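Local coordinates for fibronectin type-III domain-containing protein (Caldanaerobacter subterraneus subsp. tengcongensis, PDB 7JGU), which is of uncharacterised function but contains this fibronectin type III-like domain, a variant of one whose extreme thermal stability owes something to surface salt bridges, at residues G31-L39 / A49-Y57. Sequence-based numbering, arbitrary orientation.
Sequences GAKYYEIYL and ASTDKLEYY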
ATOM      1  N   GLY A  31      -5.054  16.657  -2.004  1.00 14.20           N
ATOM      2  CA  GLY A  31      -3.724  17.200  -1.890  1.00 15.05           C
ATOM      3  C   GLY A  31      -2.615  16.270  -2.322  1.00 15.56           C
ATOM      4  O   GLY A  31      -1.460  16.700  -2.392  1.00 18.57           O
ATOM      5  N   ALA A  32      -2.904  15.004  -2.598  1.00 15.34           N
ATOM      6  CA  ALA A  32      -1.846  14.057  -2.902  1.00 15.13           C
ATOM      7  C   ALA A  32      -1.306  14.280  -4.298  1.00 15.89           C
ATOM      8  O   ALA A  32      -2.072  14.360  -5.265  1.00 19.53           O
ATOM      9  CB  ALA A  32      -2.365  12.623  -2.794  1.00 15.13           C
ATOM     10  N   LYS A  33       0.016  14.376  -4.402  1.00 16.55           N
ATOM     11  CA  LYS A  33       0.707  14.324  -5.679  1.00 16.08           C
ATOM     12  C   LYS A  33       1.216  12.924  -5.994  1.00 15.75           C
ATOM     13  O   LYS A  33       1.348  12.567  -7.162  1.00 18.83           O
ATOM     14  CB  LYS A  33       1.889  15.298  -5.689  1.00 20.62           C
ATOM     15  CG  LYS A  33       1.482  16.746  -5.566  1.00 27.18           C
ATOM     16  CD  LYS A  33       0.701  17.200  -6.781  1.00 35.27           C
ATOM     17  CE  LYS A  33       0.319  18.664  -6.680  1.00 42.39           C
ATOM     18  NZ  LYS A  33       1.435  19.529  -7.114  1.00 47.04           N
ATOM     19  N   TYR A  34       1.514  12.131  -4.971  1.00 14.34           N
ATOM     20  CA  TYR A  34       1.842  10.725  -5.167  1.00 13.65           C
ATOM     21  C   TYR A  34       1.625  10.014  -3.849  1.00 12.18           C
ATOM     22  O   TYR A  34       1.304  10.628  -2.831  1.00 13.21           O
ATOM     23  CB  TYR A  34       3.248  10.527  -5.726  1.00 14.95           C
ATOM     24  CG  TYR A  34       4.402  10.862  -4.827  1.00 16.01           C
ATOM     25  CD1 TYR A  34       4.927  12.142  -4.788  1.00 17.81           C
ATOM     26  CD2 TYR A  34       5.022   9.886  -4.074  1.00 16.90           C
ATOM     27  CE1 TYR A  34       6.020  12.437  -4.003  1.00 19.96           C
ATOM     28  CE2 TYR A  34       6.114  10.175  -3.289  1.00 19.48           C
ATOM     29  CZ  TYR A  34       6.604  11.444  -3.254  1.00 21.02           C
ATOM     30  OH  TYR A  34       7.710  11.707  -2.468  1.00 27.34           O
ATOM     31  N   TYR A  35       1.798   8.695  -3.893  1.00 11.19           N
ATOM     32  CA  TYR A  35       1.628   7.809  -2.761  1.00 11.35           C
ATOM     33  C   TYR A  35       2.866   6.935  -2.653  1.00 11.57           C
ATOM     34  O   TYR A  35       3.487   6.607  -3.665  1.00 12.74           O
ATOM     35  CB  TYR A  35       0.394   6.923  -2.947  1.00 11.74           C
ATOM     36  CG  TYR A  35      -0.866   7.691  -3.213  1.00 11.59           C
ATOM     37  CD1 TYR A  35      -1.225   8.046  -4.503  1.00 11.98           C
ATOM     38  CD2 TYR A  35      -1.680   8.098  -2.180  1.00 11.56           C
ATOM     39  CE1 TYR A  35      -2.388   8.780  -4.756  1.00 12.21           C
ATOM     40  CE2 TYR A  35      -2.840   8.824  -2.423  1.00 11.84           C
ATOM     41  CZ  TYR A  35      -3.185   9.165  -3.707  1.00 12.09           C
ATOM     42  OH  TYR A  35      -4.338   9.892  -3.953  1.00 14.24           O
ATOM     43  N   GLU A  36       3.203   6.561  -1.425  0.55 10.68           N
ATOM     44  CA  GLU A  36       4.342   5.694  -1.177  0.55  9.65           C
ATOM     45  C   GLU A  36       3.903   4.525  -0.317  0.55  9.91           C
ATOM     46  O   GLU A  36       3.177   4.706   0.659  0.55 10.13           O
ATOM     47  CB  GLU A  36       5.484   6.452  -0.499  0.55 13.27           C
ATOM     48  CG  GLU A  36       6.832   5.767  -0.593  0.55 13.67           C
ATOM     49  CD  GLU A  36       8.004   6.692  -0.360  0.55 16.45           C
ATOM     50  OE1 GLU A  36       7.814   7.927  -0.278  0.55 17.22           O
ATOM     51  OE2 GLU A  36       9.132   6.175  -0.258  0.55 19.25           O
ATOM     52  N   ILE A  37       4.326   3.335  -0.707  1.00 11.01           N
ATOM     53  CA  ILE A  37       3.946   2.090  -0.073  1.00 11.10           C
ATOM     54  C   ILE A  37       5.161   1.453   0.560  1.00 10.43           C
ATOM     55  O   ILE A  37       6.225   1.367  -0.058  1.00 11.15           O
ATOM     56  CB  ILE A  37       3.385   1.131  -1.142  1.00 13.65           C
ATOM     57  CG1 ILE A  37       2.245   1.780  -1.919  1.00 17.95           C
ATOM     58  CG2 ILE A  37       3.015  -0.201  -0.515  1.00 16.04           C
ATOM     59  CD1 ILE A  37       1.971   1.066  -3.236  1.00 19.69           C
ATOM     60  N   TYR A  38       4.953   0.918   1.754  1.00 10.73           N
ATOM     61  CA  TYR A  38       5.962   0.206   2.521  1.00 10.67           C
ATOM     62  C   TYR A  38       5.422  -1.154   2.930  1.00 11.97           C
ATOM     63  O   TYR A  38       4.230  -1.316   3.177  1.00 12.38           O
ATOM     64  CB  TYR A  38       6.318   0.976   3.791  1.00 12.48           C
ATOM     65  CG  TYR A  38       6.858   2.357   3.510  1.00 13.38           C
ATOM     66  CD1 TYR A  38       5.997   3.410   3.257  1.00 14.73           C
ATOM     67  CD2 TYR A  38       8.220   2.597   3.493  1.00 14.42           C
ATOM     68  CE1 TYR A  38       6.483   4.669   2.988  1.00 18.65           C
ATOM     69  CE2 TYR A  38       8.723   3.868   3.233  1.00 16.65           C
ATOM     70  CZ  TYR A  38       7.843   4.895   2.981  1.00 19.12           C
ATOM     71  OH  TYR A  38       8.306   6.162   2.735  1.00 24.14           O
ATOM     72  N   LEU A  39       6.325  -2.117   3.035  1.00 11.67           N
ATOM     73  CA  LEU A  39       6.049  -3.400   3.647  1.00 12.64           C
ATOM     74  C   LEU A  39       6.346  -3.305   5.134  1.00 12.07           C
ATOM     75  O   LEU A  39       7.404  -2.820   5.536  1.00 14.16           O
ATOM     76  CB  LEU A  39       6.959  -4.451   3.018  1.00 14.66           C
ATOM     77  CG  LEU A  39       6.841  -5.839   3.625  1.00 17.54           C
ATOM     78  CD1 LEU A  39       5.491  -6.421   3.300  1.00 19.27           C
ATOM     79  CD2 LEU A  39       7.947  -6.744   3.117  1.00 21.84           C
ATOM     80  N   ALA A  49       7.348   0.928  -3.151  1.00 10.79           N
ATOM     81  CA  ALA A  49       7.116   1.633  -4.400  1.00 11.80           C
ATOM     82  C   ALA A  49       6.506   2.994  -4.123  1.00 11.39           C
ATOM     83  O   ALA A  49       5.931   3.227  -3.058  1.00 12.00           O
ATOM     84  CB  ALA A  49       6.186   0.866  -5.332  1.00 12.72           C
ATOM     85  N   SER A  50       6.628   3.881  -5.113  1.00 12.21           N
ATOM     86  CA  SER A  50       5.903   5.144  -5.166  1.00 12.51           C
ATOM     87  C   SER A  50       5.058   5.154  -6.432  1.00 12.39           C
ATOM     88  O   SER A  50       5.485   4.656  -7.469  1.00 14.93           O
ATOM     89  CB  SER A  50       6.863   6.338  -5.214  1.00 13.68           C
ATOM     90  OG  SER A  50       7.682   6.368  -4.063  1.00 16.52           O
ATOM     91  N   THR A  51       3.871   5.757  -6.368  1.00 11.38           N
ATOM     92  CA  THR A  51       3.003   5.800  -7.536  1.00 13.00           C
ATOM     93  C   THR A  51       2.115   7.020  -7.468  1.00 12.74           C
ATOM     94  O   THR A  51       1.803   7.506  -6.387  1.00 13.28           O
ATOM     95  CB  THR A  51       2.156   4.533  -7.650  1.00 14.60           C
ATOM     96  OG1 THR A  51       1.372   4.564  -8.851  1.00 17.36           O
ATOM     97  CG2 THR A  51       1.233   4.380  -6.496  1.00 15.92           C
ATOM     98  N   ASP A  52       1.680   7.478  -8.628  1.00 13.16           N
ATOM     99  CA  ASP A  52       0.653   8.501  -8.720  1.00 14.58           C
ATOM    100  C   ASP A  52      -0.711   7.913  -9.046  1.00 14.16           C
ATOM    101  O   ASP A  52      -1.687   8.656  -9.204  1.00 17.67           O
ATOM    102  CB  ASP A  52       1.046   9.621  -9.697  1.00 18.80           C
ATOM    103  CG  ASP A  52       1.182   9.158 -11.123  1.00 26.04           C
ATOM    104  OD1 ASP A  52       1.007   7.971 -11.417  1.00 29.20           O
ATOM    105  OD2 ASP A  52       1.474  10.022 -11.981  1.00 30.80           O
ATOM    106  N   LYS A  53      -0.807   6.592  -9.103  1.00 13.52           N
ATOM    107  CA  LYS A  53      -2.062   5.903  -9.333  1.00 14.08           C
ATOM    108  C   LYS A  53      -2.745   5.596  -8.000  1.00 13.35           C
ATOM    109  O   LYS A  53      -2.232   5.904  -6.923  1.00 13.85           O
ATOM    110  CB  LYS A  53      -1.806   4.613 -10.109  1.00 15.96           C
ATOM    111  CG  LYS A  53      -1.039   4.786 -11.386  1.00 22.96           C
ATOM    112  CD  LYS A  53      -1.715   5.747 -12.343  1.00 32.03           C
ATOM    113  CE  LYS A  53      -1.023   5.742 -13.705  1.00 38.21           C
ATOM    114  NZ  LYS A  53       0.290   6.443 -13.666  1.00 42.36           N
ATOM    115  N   LEU A  54      -3.917   4.971  -8.075  1.00 12.12           N
ATOM    116  CA  LEU A  54      -4.707   4.575  -6.913  1.00 11.58           C
ATOM    117  C   LEU A  54      -4.678   3.079  -6.676  1.00 11.62           C
ATOM    118  O   LEU A  54      -5.469   2.570  -5.878  1.00 12.66           O
ATOM    119  CB  LEU A  54      -6.137   5.071  -7.053  1.00 13.60           C
ATOM    120  CG  LEU A  54      -6.293   6.565  -7.276  1.00 14.57           C
ATOM    121  CD1 LEU A  54      -7.776   6.935  -7.378  1.00 16.80           C
ATOM    122  CD2 LEU A  54      -5.627   7.347  -6.174  1.00 13.85           C
ATOM    123  N   GLU A  55      -3.767   2.377  -7.331  1.00 12.27           N
ATOM    124  CA  GLU A  55      -3.597   0.959  -7.085  1.00 13.24           C
ATOM    125  C   GLU A  55      -2.172   0.573  -7.431  1.00 12.88           C
ATOM    126  O   GLU A  55      -1.482   1.289  -8.164  1.00 15.54           O
ATOM    127  CB  GLU A  55      -4.568   0.121  -7.904  1.00 16.86           C
ATOM    128  CG  GLU A  55      -4.340   0.176  -9.400  1.00 22.84           C
ATOM    129  CD  GLU A  55      -5.166  -0.855 -10.174  1.00 33.65           C
ATOM    130  OE1 GLU A  55      -6.158  -1.382  -9.620  1.00 36.73           O
ATOM    131  OE2 GLU A  55      -4.821  -1.138 -11.345  1.00 39.74           O
ATOM    132  N   TYR A  56      -1.745  -0.574  -6.908  1.00 11.31           N
ATOM    133  CA  TYR A  56      -0.387  -1.038  -7.175  1.00 11.45           C
ATOM    134  C   TYR A  56      -0.316  -2.537  -6.945  1.00 11.16           C
ATOM    135  O   TYR A  56      -0.775  -3.018  -5.913  1.00 11.74           O
ATOM    136  CB  TYR A  56       0.629  -0.323  -6.254  1.00 12.99           C
ATOM    137  CG  TYR A  56       2.053  -0.485  -6.722  1.00 13.58           C
ATOM    138  CD1 TYR A  56       2.602   0.400  -7.651  1.00 14.85           C
ATOM    139  CD2 TYR A  56       2.850  -1.519  -6.266  1.00 15.23           C
ATOM    140  CE1 TYR A  56       3.891   0.265  -8.104  1.00 16.48           C
ATOM    141  CE2 TYR A  56       4.152  -1.677  -6.741  1.00 15.00           C
ATOM    142  CZ  TYR A  56       4.658  -0.780  -7.664  1.00 15.05           C
ATOM    143  OH  TYR A  56       5.940  -0.929  -8.127  1.00 17.28           O
ATOM    144  N   TYR A  57       0.272  -3.253  -7.893  1.00 11.54           N
ATOM    145  CA  TYR A  57       0.489  -4.686  -7.758  1.00 11.53           C
ATOM    146  C   TYR A  57       1.833  -4.945  -7.101  1.00 12.44           C
ATOM    147  O   TYR A  57       2.867  -4.523  -7.615  1.00 14.32           O
ATOM    148  CB  TYR A  57       0.486  -5.355  -9.130  1.00 13.93           C
ATOM    149  CG  TYR A  57      -0.859  -5.503  -9.755  1.00 13.41           C
ATOM    150  CD1 TYR A  57      -1.650  -6.611  -9.495  1.00 16.21           C
ATOM    151  CD2 TYR A  57      -1.343  -4.544 -10.622  1.00 16.68           C
ATOM    152  CE1 TYR A  57      -2.885  -6.758 -10.081  1.00 17.22           C
ATOM    153  CE2 TYR A  57      -2.568  -4.676 -11.218  1.00 17.75           C
ATOM    154  CZ  TYR A  57      -3.338  -5.793 -10.943  1.00 16.06           C
ATOM    155  OH  TYR A  57      -4.565  -5.943 -11.530  1.00 19.13           O
TER
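Tyr35 meets Thr51 in an antiparallel hydrogen-bonded pair, with Tyr35 N giving its hydrogen to Thr51 O at 2.8 Å and Thr51 N returning one to Tyr35 O at 2.9 Å. Two residues on, Ile37 N bonds to Ala49 O in the next hydrogen-bonded pair, while the return bond from Ala49 N to Ile37 O is weak. With CG beside the backbone N (chi1 -55°), the Tyr35 ring reaches past Thr51 to the turn, where its CD1 lies 3.4 Å from Lys53 O and its OH 3.6 Å from Leu54 CD2. Ile37 CD1 likewise touches Tyr56 CB at 3.6 Å. These side chains illustrate how a fibronectin type III beta-sandwich closes: the hairpin of strands 34-41 and 44-51 belongs to one sheet, and strand 55-58, carrying Tyr56, to the other. Replacing Tyr35 by alanine is likely to open a gap beside Leu54 and Trp26, whose ring also meets the tyrosine. On the other face, Glu36 CG, in one of its two conformers, packs against Ser50 OG. Behind the tyrosine contacts, Thr51 OG1 accepts from Lys53 N in an ST turn that helps position the Lys53 backbone. On the exposed side of this turn, Lys53 NZ bridges to Asp52 OD1 from its syn side.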